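Putative peptide ABC-transport system periplasmic peptide-binding protein (Campylobacter jejuni, PDB 4OEV) binds a nickel ion, here together with oxalate, outside the cytoplasm and probably delivers the metal to an ABC-type importer. Local coordinates at residues D255-V258 with R259-L262. Residues are numbered along the deposited sequence; the frame is centred on the assembly and turned at random.
Sequences DLKV and RQAL
Leu-256 lays CG and its CD1 methyl against the carboxamide of Gln-260, one turn further along the N-terminal end of helix 256-265, with Leu-256 CG 3.8 Å from Gln-260 CD. With chi1 at 172°, CG of Leu-256 stands opposite the backbone N and beside the carbonyl carbon, the side on which Gln-260 follows. The two side chains meet at a slant, and Leu-256 CD1 is 3.9 Å from both CD and NE2 of Gln-260. Asp-255 is the N-cap: its OD1 accepts from Lys-257 N at 2.8 Å, on the anti side of the carboxylate and somewhat out of its plane, engaging an amide of the first turn. Four successive i to i+4 backbone bonds follow, the first joining Arg-259 N to Asp-255 O, the last Leu-262 N to Val-258 O at 2.9 Å. Val-258 and Leu-262 lie side by side and point the same way, CG1 of the valine 4.0 Å from CD1 of the leucine. Val-258 touches Leu-331 and Leu-262 touches Phe-333, both on strand 329-338, while Val-258 and Ala-261 pack on helix 304-313; these contacts join the helix to both elements within this solute-binding fold, away from the nickel site. Arg-259 instead turns back toward the start of the helix. A bend at chi3 (-80°) brings its guanidinium round so that one face covers Leu-256 CA, and the group is gripped by several oxygens: NH1 donates to Lys-254 O, and NH2 to Asn-451 OD1 and Pro-452 O. It thereby ties the residues leading into the helix to the 451-452 segment. Leu-256 CA sits over that face, 3.5 Å from Arg-259 NH1.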
loop_
_atom_site.group_PDB
_atom_site.type_symbol
_atom_site.label_atom_id
_atom_site.label_comp_id
_atom_site.label_asym_id
_atom_site.label_seq_id
_atom_site.Cartn_x
_atom_site.Cartn_y
_atom_site.Cartn_z
ATOM N N ASP A 255 16.322 21.288 5.156
ATOM C CA ASP A 255 16.492 21.963 6.432
ATOM C C ASP A 255 15.417 21.584 7.439
ATOM O O ASP A 255 14.210 21.790 7.225
ATOM C CB ASP A 255 16.469 23.515 6.229
ATOM C CG ASP A 255 16.868 24.293 7.477
ATOM O OD1 ASP A 255 16.544 23.866 8.626
ATOM O OD2 ASP A 255 17.488 25.373 7.319
ATOM N N LEU A 256 15.863 21.091 8.577
ATOM C CA LEU A 256 14.944 20.631 9.633
ATOM C C LEU A 256 13.936 21.722 10.036
ATOM O O LEU A 256 12.718 21.485 10.132
ATOM C CB LEU A 256 15.746 20.199 10.846
ATOM C CG LEU A 256 14.877 19.882 12.062
ATOM C CD1 LEU A 256 13.956 18.684 11.751
ATOM C CD2 LEU A 256 15.774 19.577 13.240
ATOM N N LYS A 257 14.429 22.929 10.260
ATOM C CA LYS A 257 13.532 24.024 10.665
ATOM C C LYS A 257 12.493 24.324 9.599
ATOM O O LYS A 257 11.369 24.692 9.914
ATOM C CB LYS A 257 14.330 25.297 10.970
ATOM C CG LYS A 257 15.142 25.216 12.286
ATOM C CD LYS A 257 16.132 26.426 12.406
ATOM C CE LYS A 257 17.016 26.342 13.665
ATOM N NZ LYS A 257 18.101 27.397 13.717
ATOM N N VAL A 258 12.880 24.216 8.333
ATOM C CA VAL A 258 11.937 24.474 7.232
ATOM C C VAL A 258 10.823 23.405 7.212
ATOM O O VAL A 258 9.638 23.706 7.127
ATOM C CB VAL A 258 12.680 24.480 5.890
ATOM C CG1 VAL A 258 11.681 24.401 4.686
ATOM C CG2 VAL A 258 13.623 25.704 5.813
ATOM N N ARG A 259 11.202 22.139 7.353
ATOM C CA ARG A 259 10.225 21.076 7.340
ATOM C C ARG A 259 9.307 21.173 8.566
ATOM O O ARG A 259 8.096 20.956 8.456
ATOM C CB ARG A 259 10.929 19.705 7.296
ATOM C CG ARG A 259 11.432 19.346 5.938
ATOM C CD ARG A 259 12.115 18.021 5.969
ATOM N NE ARG A 259 13.496 18.097 6.481
ATOM C CZ ARG A 259 13.936 17.463 7.565
ATOM N NH1 ARG A 259 15.219 17.599 7.886
ATOM N NH2 ARG A 259 13.124 16.690 8.332
ATOM N N GLN A 260 9.855 21.546 9.722
ATOM C CA GLN A 260 8.990 21.724 10.879
ATOM C C GLN A 260 8.040 22.922 10.661
ATOM O O GLN A 260 6.861 22.900 11.004
ATOM C CB GLN A 260 9.828 21.955 12.129
ATOM C CG GLN A 260 10.766 20.809 12.472
ATOM C CD GLN A 260 11.669 21.153 13.657
ATOM O OE1 GLN A 260 12.239 22.248 13.718
ATOM N NE2 GLN A 260 11.815 20.217 14.586
ATOM N N ALA A 261 8.577 23.976 10.088
ATOM C CA ALA A 261 7.757 25.168 9.852
ATOM C C ALA A 261 6.573 24.838 8.929
ATOM O O ALA A 261 5.434 25.261 9.191
ATOM C CB ALA A 261 8.606 26.271 9.296
ATOM N N LEU A 262 6.828 24.090 7.855
ATOM C CA LEU A 262 5.759 23.732 6.928
ATOM C C LEU A 262 4.692 22.858 7.601
ATOM O O LEU A 262 3.496 22.967 7.299
ATOM C CB LEU A 262 6.335 23.025 5.707
ATOM C CG LEU A 262 7.293 23.938 4.948
ATOM C CD1 LEU A 262 7.969 23.199 3.893
ATOM C CD2 LEU A 262 6.526 25.120 4.306
#